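Local structure of acyl-CoA thioester hydrolase ybgC (3GRH) at residues T30-S35 and D390-N395; N316-F321 and Y401-E406; N347-V352 and S375-A380. The protein is a putative thioesterase of the outer membrane with the beta-helix of the pectinesterase family, although it does not bind pectin and has no pectinesterase activity. All coordinates share one frame; numbering follows the deposited sequence.

Contact 1 (T30-S35 and D390-N395)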
loop_
_atom_site.group_PDB
_atom_site.type_symbol
_atom_site.label_atom_id
_atom_site.label_comp_id
_atom_site.label_asym_id
_atom_site.label_seq_id
_atom_site.Cartn_x
_atom_site.Cartn_y
_atom_site.Cartn_z
ATOM N N THR A 30 8.482 -6.643 -25.140
ATOM C CA THR A 30 7.890 -7.678 -26.028
ATOM C C THR A 30 7.872 -8.988 -25.279
ATOM O O THR A 30 8.875 -9.338 -24.657
ATOM C CB THR A 30 8.576 -7.795 -27.424
ATOM O OG1 THR A 30 9.537 -8.848 -27.445
ATOM C CG2 THR A 30 9.239 -6.476 -27.898
ATOM N N ALA A 31 6.701 -9.630 -25.263
ATOM C CA ALA A 31 6.502 -10.912 -24.624
ATOM C C ALA A 31 7.308 -12.007 -25.369
ATOM O O ALA A 31 7.404 -12.006 -26.596
ATOM C CB ALA A 31 5.054 -11.271 -24.596
ATOM N N PRO A 32 7.832 -13.005 -24.638
ATOM C CA PRO A 32 7.613 -13.264 -23.231
ATOM C C PRO A 32 8.567 -12.640 -22.261
ATOM O O PRO A 32 8.409 -12.896 -21.057
ATOM C CB PRO A 32 7.751 -14.762 -23.180
ATOM C CG PRO A 32 8.852 -15.011 -24.115
ATOM C CD PRO A 32 8.648 -14.060 -25.250
ATOM N N GLY A 33 9.519 -11.862 -22.774
ATOM C CA GLY A 33 10.552 -11.205 -22.017
ATOM C C GLY A 33 11.655 -12.179 -21.729
ATOM O O GLY A 33 11.952 -13.123 -22.526
ATOM N N THR A 34 12.328 -11.929 -20.609
ATOM C CA THR A 34 13.406 -12.758 -20.166
ATOM C C THR A 34 13.160 -13.364 -18.815
ATOM O O THR A 34 12.221 -13.017 -18.111
ATOM C CB THR A 34 14.688 -11.942 -20.108
ATOM O OG1 THR A 34 14.627 -10.978 -19.085
ATOM C CG2 THR A 34 14.915 -11.235 -21.361
ATOM N N SER A 35 14.004 -14.315 -18.428
ATOM C CA SER A 35 13.922 -14.880 -17.097
ATOM C C SER A 35 14.053 -13.834 -16.013
ATOM O O SER A 35 13.529 -14.045 -14.881
ATOM C CB SER A 35 15.012 -15.940 -16.919
ATOM O OG SER A 35 14.746 -16.948 -17.826
ATOM N N ASP A 390 2.275 -20.777 -32.659
ATOM C CA ASP A 390 3.208 -19.764 -32.155
ATOM C C ASP A 390 2.622 -18.813 -31.125
ATOM O O ASP A 390 2.793 -17.604 -31.231
ATOM C CB ASP A 390 3.789 -18.960 -33.338
ATOM C CG ASP A 390 4.161 -19.843 -34.515
ATOM O OD1 ASP A 390 4.205 -21.077 -34.320
ATOM O OD2 ASP A 390 4.381 -19.318 -35.641
ATOM N N GLU A 391 1.977 -19.360 -30.099
ATOM C CA GLU A 391 1.348 -18.552 -29.067
ATOM C C GLU A 391 2.073 -18.873 -27.764
ATOM O O GLU A 391 2.343 -20.035 -27.487
ATOM C CB GLU A 391 -0.158 -18.862 -29.022
ATOM C CG GLU A 391 -0.888 -18.413 -30.314
ATOM C CD GLU A 391 -2.026 -19.351 -30.775
ATOM O OE1 GLU A 391 -2.708 -19.951 -29.913
ATOM O OE2 GLU A 391 -2.250 -19.477 -32.003
ATOM N N ILE A 392 2.441 -17.842 -27.010
ATOM C CA ILE A 392 3.140 -18.053 -25.735
ATOM C C ILE A 392 2.180 -18.734 -24.821
ATOM O O ILE A 392 0.992 -18.350 -24.765
ATOM C CB ILE A 392 3.579 -16.714 -25.107
ATOM C CG1 ILE A 392 4.721 -16.128 -25.947
ATOM C CG2 ILE A 392 3.982 -16.873 -23.596
ATOM C CD1 ILE A 392 4.837 -14.605 -25.888
ATOM N N GLN A 393 2.686 -19.770 -24.159
ATOM C CA GLN A 393 1.963 -20.507 -23.155
ATOM C C GLN A 393 2.719 -20.556 -21.838
ATOM O O GLN A 393 3.855 -21.019 -21.767
ATOM C CB GLN A 393 1.727 -21.917 -23.635
ATOM C CG GLN A 393 0.419 -22.139 -24.314
ATOM C CD GLN A 393 0.350 -23.528 -24.893
ATOM O OE1 GLN A 393 1.127 -24.404 -24.500
ATOM N NE2 GLN A 393 -0.559 -23.744 -25.841
ATOM N N ARG A 394 2.079 -20.112 -20.770
ATOM C CA ARG A 394 2.618 -20.415 -19.459
ATOM C C ARG A 394 1.540 -20.279 -18.429
ATOM O O ARG A 394 0.572 -19.573 -18.645
ATOM C CB ARG A 394 3.865 -19.592 -19.166
ATOM C CG ARG A 394 3.639 -18.181 -19.490
ATOM C CD ARG A 394 4.780 -17.202 -19.202
ATOM N NE ARG A 394 4.360 -16.002 -19.923
ATOM C CZ ARG A 394 5.104 -14.948 -20.225
ATOM N NH1 ARG A 394 6.317 -14.790 -19.771
ATOM N NH2 ARG A 394 4.601 -14.004 -20.985
ATOM N N ASN A 395 1.659 -21.047 -17.371
ATOM C CA ASN A 395 0.719 -20.937 -16.263
ATOM C C ASN A 395 1.172 -19.774 -15.395
ATOM O O ASN A 395 2.224 -19.836 -14.711
ATOM C CB ASN A 395 0.712 -22.235 -15.488
ATOM C CG ASN A 395 -0.114 -22.186 -14.208
ATOM O OD1 ASN A 395 -0.710 -21.179 -13.848
ATOM N ND2 ASN A 395 -0.091 -23.336 -13.462
#

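Contact 2 (N316-F321 and Y401-E406)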
loop_
_atom_site.group_PDB
_atom_site.type_symbol
_atom_site.label_atom_id
_atom_site.label_comp_id
_atom_site.label_asym_id
_atom_site.label_seq_id
_atom_site.Cartn_x
_atom_site.Cartn_y
_atom_site.Cartn_z
ATOM N N ASN A 316 -2.464 -19.552 -3.703
ATOM C CA ASN A 316 -3.739 -19.935 -4.276
ATOM C C ASN A 316 -4.605 -18.784 -4.764
ATOM O O ASN A 316 -5.692 -18.995 -5.333
ATOM C CB ASN A 316 -4.581 -20.762 -3.301
ATOM C CG ASN A 316 -4.881 -20.015 -2.003
ATOM O OD1 ASN A 316 -3.969 -19.726 -1.272
ATOM N ND2 ASN A 316 -6.164 -19.652 -1.751
ATOM N N ILE A 317 -4.174 -17.570 -4.486
ATOM C CA ILE A 317 -4.892 -16.303 -4.811
ATOM C C ILE A 317 -4.220 -15.697 -6.013
ATOM O O ILE A 317 -2.987 -15.629 -6.103
ATOM C CB ILE A 317 -4.898 -15.319 -3.617
ATOM C CG1 ILE A 317 -5.698 -15.959 -2.483
ATOM C CG2 ILE A 317 -5.311 -13.908 -4.009
ATOM C CD1 ILE A 317 -7.195 -16.135 -2.775
ATOM N N TYR A 318 -5.015 -15.272 -6.994
ATOM C CA TYR A 318 -4.426 -14.882 -8.257
ATOM C C TYR A 318 -4.045 -13.426 -8.360
ATOM O O TYR A 318 -3.284 -13.033 -9.229
ATOM C CB TYR A 318 -5.380 -15.235 -9.396
ATOM C CG TYR A 318 -5.566 -16.709 -9.649
ATOM C CD1 TYR A 318 -4.835 -17.655 -8.980
ATOM C CD2 TYR A 318 -6.482 -17.123 -10.576
ATOM C CE1 TYR A 318 -5.036 -19.050 -9.199
ATOM C CE2 TYR A 318 -6.692 -18.487 -10.831
ATOM C CZ TYR A 318 -5.967 -19.433 -10.157
ATOM O OH TYR A 318 -6.204 -20.797 -10.425
ATOM N N TYR A 319 -4.546 -12.605 -7.444
ATOM C CA TYR A 319 -4.442 -11.156 -7.587
ATOM C C TYR A 319 -3.854 -10.574 -6.393
ATOM O O TYR A 319 -4.395 -10.730 -5.279
ATOM C CB TYR A 319 -5.813 -10.509 -7.900
ATOM C CG TYR A 319 -6.358 -11.002 -9.170
ATOM C CD1 TYR A 319 -5.788 -10.594 -10.323
ATOM C CD2 TYR A 319 -7.314 -11.986 -9.261
ATOM C CE1 TYR A 319 -6.171 -11.064 -11.513
ATOM C CE2 TYR A 319 -7.681 -12.503 -10.518
ATOM C CZ TYR A 319 -7.086 -12.016 -11.634
ATOM O OH TYR A 319 -7.415 -12.434 -12.914
ATOM N N GLY A 320 -2.677 -9.912 -6.611
ATOM C CA GLY A 320 -1.983 -9.129 -5.663
ATOM C C GLY A 320 -2.039 -7.640 -5.952
ATOM O O GLY A 320 -3.080 -7.062 -5.794
ATOM N N PHE A 321 -0.966 -7.124 -6.511
ATOM C CA PHE A 321 -0.835 -5.708 -6.804
ATOM C C PHE A 321 -0.935 -5.395 -8.245
ATOM O O PHE A 321 -0.331 -6.119 -9.048
ATOM C CB PHE A 321 0.462 -5.131 -6.256
ATOM C CG PHE A 321 0.670 -5.256 -4.769
ATOM C CD1 PHE A 321 -0.335 -5.437 -3.881
ATOM C CD2 PHE A 321 1.906 -5.051 -4.283
ATOM C CE1 PHE A 321 -0.090 -5.571 -2.470
ATOM C CE2 PHE A 321 2.169 -5.224 -2.903
ATOM C CZ PHE A 321 1.194 -5.444 -2.017
ATOM N N TYR A 401 7.750 -20.607 -10.138
ATOM C CA TYR A 401 8.267 -19.334 -10.578
ATOM C C TYR A 401 7.640 -18.193 -9.805
ATOM O O TYR A 401 6.577 -18.336 -9.191
ATOM C CB TYR A 401 7.953 -19.151 -12.069
ATOM C CG TYR A 401 8.625 -20.194 -12.886
ATOM C CD1 TYR A 401 9.932 -20.028 -13.322
ATOM C CD2 TYR A 401 7.940 -21.281 -13.276
ATOM C CE1 TYR A 401 10.536 -20.927 -14.089
ATOM C CE2 TYR A 401 8.565 -22.254 -14.027
ATOM C CZ TYR A 401 9.851 -22.071 -14.419
ATOM O OH TYR A 401 10.488 -23.039 -15.175
ATOM N N ASN A 402 8.228 -17.001 -9.937
ATOM C CA ASN A 402 7.616 -15.833 -9.354
ATOM C C ASN A 402 6.456 -15.359 -10.230
ATOM O O ASN A 402 6.271 -15.824 -11.331
ATOM C CB ASN A 402 8.693 -14.766 -9.180
ATOM C CG ASN A 402 9.546 -14.987 -7.970
ATOM O OD1 ASN A 402 9.174 -14.657 -6.802
ATOM N ND2 ASN A 402 10.684 -15.589 -8.177
ATOM N N ARG A 403 5.694 -14.432 -9.710
ATOM C CA ARG A 403 4.491 -13.882 -10.315
ATOM C C ARG A 403 4.562 -12.368 -10.351
ATOM O O ARG A 403 3.612 -11.658 -10.076
ATOM C CB ARG A 403 3.276 -14.329 -9.499
ATOM C CG ARG A 403 3.066 -15.783 -9.463
ATOM C CD ARG A 403 1.658 -16.160 -9.062
ATOM N NE ARG A 403 1.399 -15.783 -7.662
ATOM C CZ ARG A 403 0.241 -15.868 -7.057
ATOM N NH1 ARG A 403 -0.783 -16.244 -7.756
ATOM N NH2 ARG A 403 0.121 -15.551 -5.788
ATOM N N MET A 404 5.698 -11.888 -10.830
ATOM C CA MET A 404 5.984 -10.464 -11.017
ATOM C C MET A 404 6.191 -10.190 -12.515
ATOM O O MET A 404 7.104 -10.716 -13.175
ATOM C CB MET A 404 7.172 -10.122 -10.075
ATOM C CG MET A 404 6.802 -10.583 -8.742
ATOM S SD MET A 404 8.061 -11.047 -7.717
ATOM C CE MET A 404 7.995 -9.503 -6.991
ATOM N N TRP A 405 5.295 -9.370 -13.042
ATOM C CA TRP A 405 5.139 -9.181 -14.478
ATOM C C TRP A 405 5.003 -7.736 -14.936
ATOM O O TRP A 405 4.606 -6.898 -14.138
ATOM C CB TRP A 405 3.851 -9.834 -14.959
ATOM C CG TRP A 405 3.537 -11.195 -14.414
ATOM C CD1 TRP A 405 2.759 -11.437 -13.386
ATOM C CD2 TRP A 405 4.018 -12.484 -14.875
ATOM N NE1 TRP A 405 2.650 -12.814 -13.170
ATOM C CE2 TRP A 405 3.464 -13.464 -14.034
ATOM C CE3 TRP A 405 4.876 -12.895 -15.883
ATOM C CZ2 TRP A 405 3.707 -14.829 -14.214
ATOM C CZ3 TRP A 405 5.119 -14.249 -16.051
ATOM C CH2 TRP A 405 4.546 -15.192 -15.265
ATOM N N GLU A 406 5.389 -7.484 -16.201
ATOM C CA GLU A 406 5.241 -6.187 -16.802
ATOM C C GLU A 406 4.512 -6.315 -18.090
ATOM O O GLU A 406 4.539 -7.347 -18.724
ATOM C CB GLU A 406 6.565 -5.581 -17.078
ATOM C CG GLU A 406 7.289 -5.130 -15.821
ATOM C CD GLU A 406 8.554 -4.530 -16.169
ATOM O OE1 GLU A 406 8.654 -3.318 -16.632
ATOM O OE2 GLU A 406 9.478 -5.345 -16.127
#

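Contact 3 (N347-V352 and S375-A380)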
loop_
_atom_site.group_PDB
_atom_site.type_symbol
_atom_site.label_atom_id
_atom_site.label_comp_id
_atom_site.label_asym_id
_atom_site.label_seq_id
_atom_site.Cartn_x
_atom_site.Cartn_y
_atom_site.Cartn_z
ATOM N N ASN A 347 3.097 -20.683 1.935
ATOM C CA ASN A 347 2.104 -20.637 0.893
ATOM C C ASN A 347 1.997 -19.243 0.322
ATOM O O ASN A 347 0.915 -18.839 -0.007
ATOM C CB ASN A 347 0.738 -21.088 1.396
ATOM C CG ASN A 347 -0.238 -21.422 0.252
ATOM O OD1 ASN A 347 0.143 -22.027 -0.771
ATOM N ND2 ASN A 347 -1.513 -21.035 0.425
ATOM N N THR A 348 3.097 -18.526 0.207
ATOM C CA THR A 348 3.098 -17.171 -0.373
ATOM C C THR A 348 3.895 -17.199 -1.688
ATOM O O THR A 348 4.928 -17.859 -1.756
ATOM C CB THR A 348 3.780 -16.152 0.578
ATOM O OG1 THR A 348 2.948 -16.030 1.753
ATOM C CG2 THR A 348 3.977 -14.810 -0.081
ATOM N N ASN A 349 3.416 -16.450 -2.674
ATOM C CA ASN A 349 4.159 -16.240 -3.932
ATOM C C ASN A 349 3.702 -14.895 -4.468
ATOM O O ASN A 349 2.711 -14.789 -5.159
ATOM C CB ASN A 349 3.868 -17.365 -4.921
ATOM C CG ASN A 349 4.755 -17.310 -6.093
ATOM O OD1 ASN A 349 5.822 -16.687 -6.038
ATOM N ND2 ASN A 349 4.424 -18.094 -7.112
ATOM N N GLY A 350 4.336 -13.803 -4.027
ATOM C CA GLY A 350 3.755 -12.523 -4.279
ATOM C C GLY A 350 3.462 -12.190 -5.726
ATOM O O GLY A 350 4.277 -12.418 -6.615
ATOM N N GLN A 351 2.349 -11.529 -5.972
ATOM C CA GLN A 351 1.928 -11.238 -7.274
ATOM C C GLN A 351 1.839 -9.719 -7.560
ATOM O O GLN A 351 1.289 -8.961 -6.759
ATOM C CB GLN A 351 0.557 -11.831 -7.474
ATOM C CG GLN A 351 0.184 -11.945 -8.942
ATOM C CD GLN A 351 -0.546 -10.845 -9.591
ATOM O OE1 GLN A 351 -1.068 -9.934 -8.959
ATOM N NE2 GLN A 351 -0.609 -10.909 -10.913
ATOM N N VAL A 352 2.432 -9.310 -8.664
ATOM C CA VAL A 352 2.386 -7.898 -9.084
ATOM C C VAL A 352 2.483 -7.791 -10.537
ATOM O O VAL A 352 3.240 -8.520 -11.180
ATOM C CB VAL A 352 3.412 -7.047 -8.402
ATOM C CG1 VAL A 352 4.717 -7.587 -8.555
ATOM C CG2 VAL A 352 3.357 -5.582 -8.921
ATOM N N SER A 375 12.833 -15.657 2.878
ATOM C CA SER A 375 13.232 -16.948 2.406
ATOM C C SER A 375 14.459 -16.981 1.520
ATOM O O SER A 375 15.033 -18.054 1.344
ATOM C CB SER A 375 12.126 -17.552 1.589
ATOM O OG SER A 375 11.991 -16.732 0.441
ATOM N N ASN A 376 14.851 -15.823 0.983
ATOM C CA ASN A 376 15.934 -15.700 0.029
ATOM C C ASN A 376 15.759 -16.568 -1.188
ATOM O O ASN A 376 16.712 -16.882 -1.842
ATOM C CB ASN A 376 17.287 -15.905 0.681
ATOM C CG ASN A 376 17.450 -15.072 1.929
ATOM O OD1 ASN A 376 17.111 -13.894 1.936
ATOM N ND2 ASN A 376 18.025 -15.679 2.994
ATOM N N ARG A 377 14.499 -16.847 -1.532
ATOM C CA ARG A 377 14.174 -17.622 -2.701
ATOM C C ARG A 377 14.615 -16.876 -3.961
ATOM O O ARG A 377 14.206 -15.730 -4.188
ATOM C CB ARG A 377 12.689 -17.860 -2.754
ATOM C CG ARG A 377 12.266 -18.548 -4.031
ATOM C CD ARG A 377 10.793 -18.894 -4.069
ATOM N NE ARG A 377 9.856 -17.788 -3.789
ATOM C CZ ARG A 377 8.821 -17.443 -4.535
ATOM N NH1 ARG A 377 8.598 -18.028 -5.707
ATOM N NH2 ARG A 377 8.051 -16.481 -4.105
ATOM N N PRO A 378 15.478 -17.469 -4.764
ATOM C CA PRO A 378 15.990 -16.731 -5.908
ATOM C C PRO A 378 14.904 -16.302 -6.872
ATOM O O PRO A 378 13.964 -17.040 -7.086
ATOM C CB PRO A 378 16.930 -17.743 -6.565
ATOM C CG PRO A 378 17.357 -18.593 -5.448
ATOM C CD PRO A 378 16.167 -18.771 -4.594
ATOM N N PHE A 379 15.034 -15.112 -7.470
ATOM C CA PHE A 379 14.021 -14.689 -8.404
ATOM C C PHE A 379 14.043 -15.617 -9.605
ATOM O O PHE A 379 15.140 -15.981 -10.091
ATOM C CB PHE A 379 14.215 -13.282 -8.905
ATOM C CG PHE A 379 13.208 -12.914 -9.898
ATOM C CD1 PHE A 379 11.906 -12.643 -9.489
ATOM C CD2 PHE A 379 13.505 -12.814 -11.252
ATOM C CE1 PHE A 379 10.913 -12.303 -10.410
ATOM C CE2 PHE A 379 12.496 -12.505 -12.172
ATOM C CZ PHE A 379 11.215 -12.228 -11.751
ATOM N N ALA A 380 12.868 -16.029 -10.066
ATOM C CA ALA A 380 12.743 -16.919 -11.239
ATOM C C ALA A 380 11.587 -16.514 -12.071
ATOM O O ALA A 380 10.449 -16.669 -11.679
ATOM C CB ALA A 380 12.522 -18.380 -10.756
#

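Contact 1 (T30-S35 and D390-N395)
The second strand of the beta hairpin 385-387/391-393 and the residue just after it meet the N-terminal arm of the chain: Ile392 and Arg394 reach Ala31 and Pro32. Ile392 supplies the apolar half. With CG1 set beside the backbone N (chi1 -71°), its CD1 is carried across to Ala31 CB, 3.6 Å away, and also rests on the Pro32 ring, 3.9 Å from CD. The peptide bond before Pro32 is cis. The small methyl of Ala31 and the compact proline ring leave room for the end of a branched isoleucine. Arg394 supplies the polar half. Its NH1 donates to Pro32 O over 3.1 Å, with an N-H...O angle of 155°, in the carbonyl plane and on a lone pair. Pro32 CB lies over one face of the guanidinium, 3.7 Å from NH1. A long arginine with several N-H groups suits this spot, since the same guanidinium also forms a salt bridge with Glu44 and bonds the carbonyls of Ile39 and Asn382, linking the end of this hairpin to helix 42-45 and to the backbone at those two residues. On the hairpin side, Asp390 and Glu391 both face Asp387, which is the G1 beta bulge characteristic of a tight antiparallel beta hairpin.

Contact 2 (N316-F321 and Y401-E406)
Arg403 meets Ile317 and Tyr318 through its guanidinium, and its hydrogen bonds in this contact go to a backbone carbonyl. NH1 donates to Ile317 O at 2.8 Å with an N-H...O angle of 149°, while NH2 makes a weak bond to that same Ile317 O at 3.1 Å. The oxygen sits at the guanidinium edge near its plane, so two nitrogens share one acceptor, though NH1 approaches 28° out of the carbonyl plane. A bend at chi3 (-67°) turns the end of the arginine chain to present this edge. NH2 bonds Asn349 O as well, giving the buried cation a second carbonyl. Van der Waals contact is slighter: Tyr318 CA lies 3.9 Å from Arg403 NH1. The Ile317 side chain rests on Gln265 and that of Tyr318 on Asn397, and it is the Ile317 carbonyl that meets the arginine. A long side chain with several N-H donors suits a gap in which even the nearest CA atoms, those of Tyr318 and Arg403, are 9.2 Å apart. Segment 316-321 leads from a loop into strand 321-324, whereas Arg403 lies where the chain enters edge strand 403-407; strand 351-355 lies between these two in the parallel sheet, and the arginine side chain packs on its Gln351.

Contact 3 (N347-V352 and S375-A380)
Asn349 and Arg377 carry this contact at a single acceptor: both terminal nitrogens of the guanidinium close on Asn349 OD1, with NH2 at 3.0 Å and NH1 at 3.1 Å from it. The oxygen lies near the guanidinium plane, at its edge. The amide is turned 65° from that plane, and both donors come from the same face of the amide: NH2 is tilted out of the carbonyl plane, and NH1 stands well above it, off the lone pair. Arg377 extends from its backbone with CG trans to N (chi1 174°) and then bends at chi3, which swings the two nitrogens onto the oxygen. The amide's other end, ND2, donates to Tyr401 O, so asparagine suits a place needing an acceptor and a donor together.

Beyond this tight end the segments stand apart, with the CA atoms of Asn349 and Arg377 10.2 Å from each other. Thr348 O is 4.1 Å from Arg377 NH2, and the exposed Ser375 and Asn376 mark the solvent side. There Ser375 OG accepts from Arg377 N at 3.2 Å, an ST turn, and is also bonded to Asp343 OD2, the salt-bridge partner of Arg377 NE. A leucine in place of Arg377 would probably leave Asn349 OD1 without its two donors and Asp343 without its salt-bridge mate. With that carboxylate beside it, the arginine's charge is probably balanced, allowing a cation to join two loops in a largely buried place.

In the fold
All three contacts gather toward the C-terminal end of the parallel beta-helix. Contacts 2 and 3 are neighbours, their centres about 9 Å apart, and share adjacent strands 351-355 and 403-407; Asn402 N, 2.8 Å from Ala380 O, probably adds a hydrogen bond between them. The centre of contact 1 lies about 15 Å from that of contact 2 and about 19 Å from that of contact 3, out at the surface, with Ser35 packing on Phe379 and Arg394 on Trp405. Along the chain, contact 3 is nested within the loops closed by both others, while contacts 1 and 2 alternate. In contact 1 the N-terminal arm thus joins C-terminal residues near 403-407, an edge strand of its sheet.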